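Local coordinates for protein TCR beta chain (Gallus gallus, PDB 6LIR) that forms the beta half of the chicken alpha-beta T cell receptor, which probably recognises peptide antigen presented by MHC molecules, at residues N152-N158 and R198-N204; E164-D169 and L181-R186. All coordinates share one frame; numbering follows the deposited sequence.

Contact 1 of 2, residues N152-N158 and R198-N204; sequences NLVWKVN and RFECIAN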
ATOM      1  N   ASN B 152       8.353  -5.549   3.303  1.00 46.74           N
ATOM      2  CA  ASN B 152       8.393  -4.296   2.566  1.00 48.67           C
ATOM      3  C   ASN B 152       9.544  -4.321   1.573  1.00 45.82           C
ATOM      4  O   ASN B 152      10.656  -4.741   1.907  1.00 45.77           O
ATOM      5  CB  ASN B 152       8.559  -3.105   3.513  1.00 48.36           C
ATOM      6  CG  ASN B 152       7.250  -2.663   4.126  1.00 59.70           C
ATOM      7  OD1 ASN B 152       7.126  -2.567   5.347  1.00 66.39           O
ATOM      8  ND2 ASN B 152       6.261  -2.390   3.281  1.00 55.34           N
ATOM      9  N   LEU B 153       9.269  -3.852   0.357  1.00 40.10           N
ATOM     10  CA  LEU B 153      10.255  -3.785  -0.715  1.00 39.60           C
ATOM     11  C   LEU B 153      10.303  -2.353  -1.229  1.00 42.95           C
ATOM     12  O   LEU B 153       9.273  -1.812  -1.643  1.00 44.91           O
ATOM     13  CB  LEU B 153       9.881  -4.758  -1.839  1.00 43.43           C
ATOM     14  CG  LEU B 153      10.957  -5.453  -2.670  1.00 50.17           C
ATOM     15  CD1 LEU B 153      11.918  -6.227  -1.793  1.00 40.11           C
ATOM     16  CD2 LEU B 153      10.297  -6.378  -3.685  1.00 49.15           C
ATOM     17  N   VAL B 154      11.491  -1.747  -1.225  1.00 39.34           N
ATOM     18  CA  VAL B 154      11.652  -0.379  -1.700  1.00 37.48           C
ATOM     19  C   VAL B 154      12.857  -0.302  -2.624  1.00 42.16           C
ATOM     20  O   VAL B 154      13.731  -1.172  -2.622  1.00 42.55           O
ATOM     21  CB  VAL B 154      11.807   0.634  -0.541  1.00 44.78           C
ATOM     22  CG1 VAL B 154      10.521   0.733   0.262  1.00 40.90           C
ATOM     23  CG2 VAL B 154      12.979   0.247   0.349  1.00 40.79           C
ATOM     24  N   TRP B 155      12.907   0.776  -3.401  1.00 37.52           N
ATOM     25  CA  TRP B 155      14.020   1.045  -4.298  1.00 37.10           C
ATOM     26  C   TRP B 155      14.787   2.278  -3.844  1.00 42.08           C
ATOM     27  O   TRP B 155      14.189   3.270  -3.413  1.00 39.12           O
ATOM     28  CB  TRP B 155      13.529   1.266  -5.730  1.00 42.28           C
ATOM     29  CG  TRP B 155      13.063   0.038  -6.440  1.00 38.65           C
ATOM     30  CD1 TRP B 155      11.786  -0.439  -6.501  1.00 40.68           C
ATOM     31  CD2 TRP B 155      13.863  -0.851  -7.224  1.00 41.10           C
ATOM     32  NE1 TRP B 155      11.743  -1.581  -7.267  1.00 39.90           N
ATOM     33  CE2 TRP B 155      13.006  -1.856  -7.721  1.00 41.90           C
ATOM     34  CE3 TRP B 155      15.223  -0.901  -7.551  1.00 38.01           C
ATOM     35  CZ2 TRP B 155      13.463  -2.896  -8.526  1.00 42.55           C
ATOM     36  CZ3 TRP B 155      15.675  -1.935  -8.349  1.00 41.59           C
ATOM     37  CH2 TRP B 155      14.798  -2.918  -8.829  1.00 40.01           C
ATOM     38  N   LYS B 156      16.112   2.215  -3.951  1.00 40.31           N
ATOM     39  CA  LYS B 156      16.966   3.392  -3.923  1.00 41.34           C
ATOM     40  C   LYS B 156      17.739   3.483  -5.231  1.00 44.70           C
ATOM     41  O   LYS B 156      18.240   2.472  -5.732  1.00 44.83           O
ATOM     42  CB  LYS B 156      17.929   3.353  -2.734  1.00 43.47           C
ATOM     43  CG  LYS B 156      17.254   3.582  -1.390  1.00 48.81           C
ATOM     44  CD  LYS B 156      18.276   3.751  -0.275  1.00 47.34           C
ATOM     45  CE  LYS B 156      17.601   4.056   1.047  1.00 52.96           C
ATOM     46  NZ  LYS B 156      18.577   4.142   2.167  1.00 62.82           N
ATOM     47  N   VAL B 157      17.862   4.691  -5.772  1.00 39.78           N
ATOM     48  CA  VAL B 157      18.708   4.939  -6.933  1.00 47.05           C
ATOM     49  C   VAL B 157      19.803   5.903  -6.499  1.00 49.30           C
ATOM     50  O   VAL B 157      19.525   7.067  -6.178  1.00 50.38           O
ATOM     51  CB  VAL B 157      17.917   5.497  -8.124  1.00 47.41           C
ATOM     52  CG1 VAL B 157      18.856   5.797  -9.279  1.00 47.40           C
ATOM     53  CG2 VAL B 157      16.841   4.512  -8.557  1.00 44.35           C
ATOM     54  N   ASN B 158      21.045   5.425  -6.509  1.00 48.24           N
ATOM     55  CA  ASN B 158      22.210   6.197  -6.085  1.00 51.08           C
ATOM     56  C   ASN B 158      21.995   6.780  -4.687  1.00 54.37           C
ATOM     57  O   ASN B 158      22.080   7.988  -4.462  1.00 56.69           O
ATOM     58  CB  ASN B 158      22.536   7.291  -7.103  1.00 49.63           C
ATOM     59  CG  ASN B 158      22.999   6.727  -8.432  1.00 51.67           C
ATOM     60  OD1 ASN B 158      23.658   5.687  -8.481  1.00 46.03           O
ATOM     61  ND2 ASN B 158      22.655   7.409  -9.519  1.00 47.71           N
ATOM     62  N   ARG B 198      23.437   3.327  -9.645  1.00 60.10           N
ATOM     63  CA  ARG B 198      23.301   2.223  -8.706  1.00 57.85           C
ATOM     64  C   ARG B 198      21.820   2.022  -8.412  1.00 53.86           C
ATOM     65  O   ARG B 198      21.189   2.866  -7.766  1.00 55.00           O
ATOM     66  CB  ARG B 198      24.100   2.496  -7.435  1.00 56.51           C
ATOM     67  CG  ARG B 198      23.783   1.579  -6.271  1.00 59.38           C
ATOM     68  CD  ARG B 198      24.959   1.538  -5.309  1.00 71.94           C
ATOM     69  NE  ARG B 198      24.870   2.587  -4.300  1.00 69.14           N
ATOM     70  CZ  ARG B 198      25.377   3.807  -4.444  1.00 74.30           C
ATOM     71  NH1 ARG B 198      25.242   4.699  -3.472  1.00 73.88           N
ATOM     72  NH2 ARG B 198      26.024   4.137  -5.557  1.00 73.28           N
ATOM     73  N   PHE B 199      21.265   0.902  -8.870  1.00 45.01           N
ATOM     74  CA  PHE B 199      19.846   0.609  -8.704  1.00 46.08           C
ATOM     75  C   PHE B 199      19.715  -0.428  -7.597  1.00 47.77           C
ATOM     76  O   PHE B 199      20.156  -1.571  -7.745  1.00 49.31           O
ATOM     77  CB  PHE B 199      19.227   0.110 -10.007  1.00 43.15           C
ATOM     78  CG  PHE B 199      19.336   1.085 -11.140  1.00 43.99           C
ATOM     79  CD1 PHE B 199      18.458   2.155 -11.245  1.00 41.95           C
ATOM     80  CD2 PHE B 199      20.325   0.938 -12.095  1.00 44.38           C
ATOM     81  CE1 PHE B 199      18.569   3.057 -12.292  1.00 40.99           C
ATOM     82  CE2 PHE B 199      20.441   1.830 -13.138  1.00 43.96           C
ATOM     83  CZ  PHE B 199      19.565   2.891 -13.240  1.00 43.35           C
ATOM     84  N   GLU B 200      19.121  -0.010  -6.482  1.00 45.16           N
ATOM     85  CA  GLU B 200      19.142  -0.768  -5.240  1.00 47.19           C
ATOM     86  C   GLU B 200      17.719  -1.124  -4.842  1.00 44.24           C
ATOM     87  O   GLU B 200      16.871  -0.242  -4.674  1.00 40.76           O
ATOM     88  CB  GLU B 200      19.832   0.041  -4.144  1.00 44.83           C
ATOM     89  CG  GLU B 200      19.748  -0.538  -2.750  1.00 49.33           C
ATOM     90  CD  GLU B 200      20.705   0.158  -1.798  1.00 52.26           C
ATOM     91  OE1 GLU B 200      20.905  -0.346  -0.671  1.00 54.65           O
ATOM     92  OE2 GLU B 200      21.254   1.214  -2.182  1.00 51.30           O
ATOM     93  N   CYS B 201      17.468  -2.416  -4.689  1.00 39.09           N
ATOM     94  CA  CYS B 201      16.212  -2.925  -4.167  1.00 42.37           C
ATOM     95  C   CYS B 201      16.462  -3.433  -2.759  1.00 44.19           C
ATOM     96  O   CYS B 201      17.366  -4.244  -2.546  1.00 43.12           O
ATOM     97  CB  CYS B 201      15.663  -4.051  -5.045  1.00 42.15           C
ATOM     98  SG  CYS B 201      14.201  -4.853  -4.338  1.00 54.54           S
ATOM     99  N   ILE B 202      15.642  -2.989  -1.810  1.00 44.59           N
ATOM    100  CA  ILE B 202      15.828  -3.313  -0.400  1.00 41.04           C
ATOM    101  C   ILE B 202      14.588  -4.035   0.107  1.00 44.46           C
ATOM    102  O   ILE B 202      13.461  -3.571  -0.098  1.00 43.89           O
ATOM    103  CB  ILE B 202      16.093  -2.048   0.438  1.00 43.61           C
ATOM    104  CG1 ILE B 202      17.344  -1.323  -0.055  1.00 49.55           C
ATOM    105  CG2 ILE B 202      16.202  -2.386   1.926  1.00 47.82           C
ATOM    106  CD1 ILE B 202      17.231   0.186   0.031  1.00 52.00           C
ATOM    107  N   ALA B 203      14.796  -5.139   0.813  1.00 34.10           N
ATOM    108  CA  ALA B 203      13.704  -5.857   1.449  1.00 38.28           C
ATOM    109  C   ALA B 203      13.847  -5.683   2.953  1.00 41.18           C
ATOM    110  O   ALA B 203      14.851  -6.101   3.538  1.00 38.80           O
ATOM    111  CB  ALA B 203      13.719  -7.336   1.065  1.00 30.02           C
ATOM    112  N   ASN B 204      12.846  -5.069   3.571  1.00 38.00           N
ATOM    113  CA  ASN B 204      12.827  -4.860   5.011  1.00 42.59           C
ATOM    114  C   ASN B 204      11.840  -5.838   5.627  1.00 44.35           C
ATOM    115  O   ASN B 204      10.713  -5.975   5.142  1.00 42.95           O
ATOM    116  CB  ASN B 204      12.455  -3.413   5.350  1.00 40.60           C
ATOM    117  CG  ASN B 204      13.408  -2.408   4.727  1.00 39.15           C
ATOM    118  OD1 ASN B 204      14.602  -2.404   5.023  1.00 40.38           O
ATOM    119  ND2 ASN B 204      12.887  -1.559   3.850  1.00 44.23           N
TER
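Cys201 lays its CB over one face of the Trp155 indole, 3.9 Å from the centroid of the six-membered ring and only 10° off the normal, a CH-pi contact with the sulfur standing farther above the same ring. Cys201 SG lies anti to the backbone N (chi1 173°), which brings it to 3.7 Å from Leu153 CD1; the same methyl reaches CB of Ala203. With Phe199 CD1 against Val157 CG2, these residues form the compact inner face of two antiparallel strands, whose axes approach to 4.6 Å. This is the disulfide-and-tryptophan pin of an immunoglobulin domain, Cys201 being bonded to Cys141 and Trp155 NE1 donating to Ser183 OG.

The other face is looser. Val154 CG2 meets Ile202 CB at 3.9 Å, and the CD1 methyl of Ile202 lies against the extended aliphatic chain of Lys156, while Lys156 NZ stays 5.8 Å from Glu200 OE1, too far for a salt bridge. Between the faces, paired backbone bonds join Asn152 to Asn204, Val154 to Ile202 and Lys156 to Glu200. At the end of the pairing Asn158 departs from the pattern: its side-chain OD1 replaces a backbone carbonyl, accepting from Arg198 N at 2.6 Å, the donor lying 35° out of the amide carbonyl plane, while its own N donates to Arg198 O. An alanine here is likely to leave the Arg198 N-H without its acceptor and let this end fray.

Strands 160-162 and 210-219 flank the pair within its sheet, and the inner face packs on strands 136-146 and 178-188 of the opposing sheet.

Contact 2 of 2, residues E164-D169 and L181-R186; sequences EGVGTD and LTSRLR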
ATOM      1  N   GLU B 164       9.363   7.315  -8.451  1.00 45.48           N
ATOM      2  CA  GLU B 164       8.971   7.466  -9.844  1.00 52.50           C
ATOM      3  C   GLU B 164       9.307   6.203 -10.633  1.00 47.70           C
ATOM      4  O   GLU B 164      10.462   5.762 -10.663  1.00 61.93           O
ATOM      5  CB  GLU B 164       9.638   8.703 -10.446  1.00 51.96           C
ATOM      6  CG  GLU B 164       8.692   9.559 -11.305  1.00 69.71           C
ATOM      7  CD  GLU B 164       7.744  10.393 -10.464  1.00 78.33           C
ATOM      8  OE1 GLU B 164       8.183  11.326  -9.755  1.00 80.36           O
ATOM      9  OE2 GLU B 164       6.539  10.074 -10.469  1.00 80.50           O
ATOM     10  N   GLY B 165       8.296   5.645 -11.291  1.00 48.48           N
ATOM     11  CA  GLY B 165       8.450   4.459 -12.092  1.00 42.61           C
ATOM     12  C   GLY B 165       8.445   3.163 -11.323  1.00 41.09           C
ATOM     13  O   GLY B 165       8.668   2.105 -11.924  1.00 42.87           O
ATOM     14  N   VAL B 166       8.166   3.194 -10.022  1.00 46.20           N
ATOM     15  CA  VAL B 166       8.168   1.990  -9.205  1.00 43.27           C
ATOM     16  C   VAL B 166       6.745   1.457  -9.124  1.00 39.38           C
ATOM     17  O   VAL B 166       5.806   2.202  -8.807  1.00 43.17           O
ATOM     18  CB  VAL B 166       8.731   2.273  -7.804  1.00 43.74           C
ATOM     19  CG1 VAL B 166       8.579   1.051  -6.901  1.00 42.88           C
ATOM     20  CG2 VAL B 166      10.192   2.686  -7.901  1.00 42.10           C
ATOM     21  N   GLY B 167       6.577   0.174  -9.431  1.00 39.63           N
ATOM     22  CA  GLY B 167       5.346  -0.505  -9.090  1.00 37.75           C
ATOM     23  C   GLY B 167       5.588  -1.704  -8.205  1.00 42.34           C
ATOM     24  O   GLY B 167       6.174  -2.695  -8.650  1.00 43.25           O
ATOM     25  N   THR B 168       5.109  -1.648  -6.969  1.00 39.74           N
ATOM     26  CA  THR B 168       5.308  -2.710  -5.993  1.00 41.34           C
ATOM     27  C   THR B 168       3.978  -3.389  -5.709  1.00 42.05           C
ATOM     28  O   THR B 168       2.968  -2.706  -5.505  1.00 41.68           O
ATOM     29  CB  THR B 168       5.918  -2.156  -4.703  1.00 37.78           C
ATOM     30  OG1 THR B 168       7.151  -1.489  -5.014  1.00 34.24           O
ATOM     31  CG2 THR B 168       6.189  -3.276  -3.715  1.00 40.41           C
ATOM     32  N   ASP B 169       3.969  -4.723  -5.715  1.00 41.15           N
ATOM     33  CA  ASP B 169       2.762  -5.441  -5.327  1.00 43.51           C
ATOM     34  C   ASP B 169       2.345  -5.025  -3.926  1.00 47.55           C
ATOM     35  O   ASP B 169       3.173  -4.949  -3.012  1.00 43.27           O
ATOM     36  CB  ASP B 169       2.993  -6.952  -5.369  1.00 40.74           C
ATOM     37  CG  ASP B 169       3.378  -7.446  -6.739  1.00 45.59           C
ATOM     38  OD1 ASP B 169       3.175  -6.693  -7.715  1.00 44.92           O
ATOM     39  OD2 ASP B 169       3.883  -8.585  -6.841  1.00 46.49           O
ATOM     40  N   LEU B 181       7.072 -11.590  -3.214  1.00 43.26           N
ATOM     41  CA  LEU B 181       6.636 -10.225  -3.470  1.00 42.03           C
ATOM     42  C   LEU B 181       7.503  -9.645  -4.577  1.00 42.13           C
ATOM     43  O   LEU B 181       8.708  -9.896  -4.623  1.00 41.28           O
ATOM     44  CB  LEU B 181       6.712  -9.350  -2.210  1.00 40.13           C
ATOM     45  CG  LEU B 181       5.928  -8.032  -2.266  1.00 42.79           C
ATOM     46  CD1 LEU B 181       4.430  -8.273  -2.096  1.00 39.01           C
ATOM     47  CD2 LEU B 181       6.434  -7.042  -1.223  1.00 45.38           C
ATOM     48  N   THR B 182       6.888  -8.872  -5.466  1.00 42.75           N
ATOM     49  CA  THR B 182       7.559  -8.375  -6.656  1.00 43.58           C
ATOM     50  C   THR B 182       7.463  -6.859  -6.722  1.00 40.58           C
ATOM     51  O   THR B 182       6.418  -6.279  -6.418  1.00 43.71           O
ATOM     52  CB  THR B 182       6.949  -8.994  -7.929  1.00 46.59           C
ATOM     53  OG1 THR B 182       7.031 -10.422  -7.855  1.00 48.02           O
ATOM     54  CG2 THR B 182       7.681  -8.519  -9.174  1.00 40.49           C
ATOM     55  N   SER B 183       8.550  -6.224  -7.157  1.00 37.72           N
ATOM     56  CA  SER B 183       8.564  -4.788  -7.390  1.00 39.20           C
ATOM     57  C   SER B 183       9.277  -4.514  -8.698  1.00 40.18           C
ATOM     58  O   SER B 183      10.336  -5.089  -8.968  1.00 41.09           O
ATOM     59  CB  SER B 183       9.262  -4.036  -6.252  1.00 37.84           C
ATOM     60  OG  SER B 183       9.144  -2.639  -6.449  1.00 41.46           O
ATOM     61  N   ARG B 184       8.685  -3.649  -9.511  1.00 37.46           N
ATOM     62  CA  ARG B 184       9.235  -3.271 -10.802  1.00 41.89           C
ATOM     63  C   ARG B 184       9.588  -1.795 -10.776  1.00 41.21           C
ATOM     64  O   ARG B 184       8.786  -0.970 -10.326  1.00 39.05           O
ATOM     65  CB  ARG B 184       8.249  -3.583 -11.931  1.00 38.97           C
ATOM     66  CG  ARG B 184       8.089  -5.074 -12.182  1.00 42.82           C
ATOM     67  CD  ARG B 184       6.626  -5.504 -12.213  1.00 49.30           C
ATOM     68  NE  ARG B 184       5.927  -5.173 -10.979  1.00 48.30           N
ATOM     69  CZ  ARG B 184       5.061  -5.973 -10.364  1.00 44.58           C
ATOM     70  NH1 ARG B 184       4.783  -7.173 -10.855  1.00 47.13           N
ATOM     71  NH2 ARG B 184       4.477  -5.569  -9.249  1.00 44.92           N
ATOM     72  N   LEU B 185      10.799  -1.471 -11.217  1.00 34.67           N
ATOM     73  CA  LEU B 185      11.212  -0.097 -11.478  1.00 37.25           C
ATOM     74  C   LEU B 185      11.475   0.029 -12.972  1.00 38.21           C
ATOM     75  O   LEU B 185      12.415  -0.580 -13.494  1.00 36.42           O
ATOM     76  CB  LEU B 185      12.452   0.273 -10.665  1.00 36.77           C
ATOM     77  CG  LEU B 185      13.209   1.534 -11.099  1.00 39.85           C
ATOM     78  CD1 LEU B 185      12.312   2.768 -11.044  1.00 38.43           C
ATOM     79  CD2 LEU B 185      14.467   1.739 -10.255  1.00 37.66           C
ATOM     80  N   ARG B 186      10.644   0.807 -13.659  1.00 37.48           N
ATOM     81  CA  ARG B 186      10.805   1.047 -15.089  1.00 38.23           C
ATOM     82  C   ARG B 186      11.451   2.408 -15.303  1.00 40.78           C
ATOM     83  O   ARG B 186      10.963   3.419 -14.787  1.00 39.75           O
ATOM     84  CB  ARG B 186       9.466   0.968 -15.826  1.00 35.41           C
ATOM     85  CG  ARG B 186       9.630   0.778 -17.338  1.00 34.35           C
ATOM     86  CD  ARG B 186       8.325   0.437 -18.046  1.00 35.84           C
ATOM     87  NE  ARG B 186       8.577  -0.231 -19.327  1.00 35.00           N
ATOM     88  CZ  ARG B 186       7.684  -0.351 -20.306  1.00 39.72           C
ATOM     89  NH1 ARG B 186       6.468   0.156 -20.164  1.00 37.52           N
ATOM     90  NH2 ARG B 186       8.008  -0.978 -21.431  1.00 38.01           N
TER
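Arg184 turns the edge of its guanidinium toward the neighbouring strand, overlapping Asp169, with whose OD1 its NH2 forms a salt bridge, the two planes being 54° apart; the modelled 2.3 Å separation of Arg184 NH2 and Asp169 OD1 is too short to be taken literally. Bends at chi2 (129°) and chi3 (-58°) swing the group round so that Gly167 O lies at its edge, in plane, where NE and NH2 each make a weak bond to it. Gly167 O also accepts from Arg184 N at 2.8 Å. One face of the guanidinium rests on Thr182 CG2.

Asp169 is held from its backbone too, its N donating almost straight to Thr182 O at 3.0 Å. On the side facing the other sheet, the hydroxyls of Thr168 OG1 and Ser183 OG meet at 2.7 Å, and Val166 CG2 packs on Leu185 CD1. Gly165, with its positive phi, brings its backbone close against Arg186, whose N donates to Gly165 O.

Thr150 of the TCR alpha chain bonds to Asp169 OD2, and Asp135 of that chain pairs with Arg186. Opposite charges matched within this antiparallel hairpin would probably offset the cost of burying Arg184 and Asp169 at the interface between the two chains.

Overall arrangement
Followed from the N terminus, the chain passes through the variable domain and enters the C1-set domain, where strand 152-157 supplies the first half of contact 1. It then crosses by way of strand 160-162 to strand 166-175, turns, and returns along strand 178-188, so that contact 2 closes a short hairpin with 11 residues between its segments. Only after helix 189-192 does strand 198-207 complete contact 1, whose 39-residue loop encloses all of contact 2. The contacts therefore nest without crossing. They belong to the two opposed sheets of one immunoglobulin sandwich, their centres about 10 Å apart, and Trp155 bridges them by packing on Val166 and Leu185.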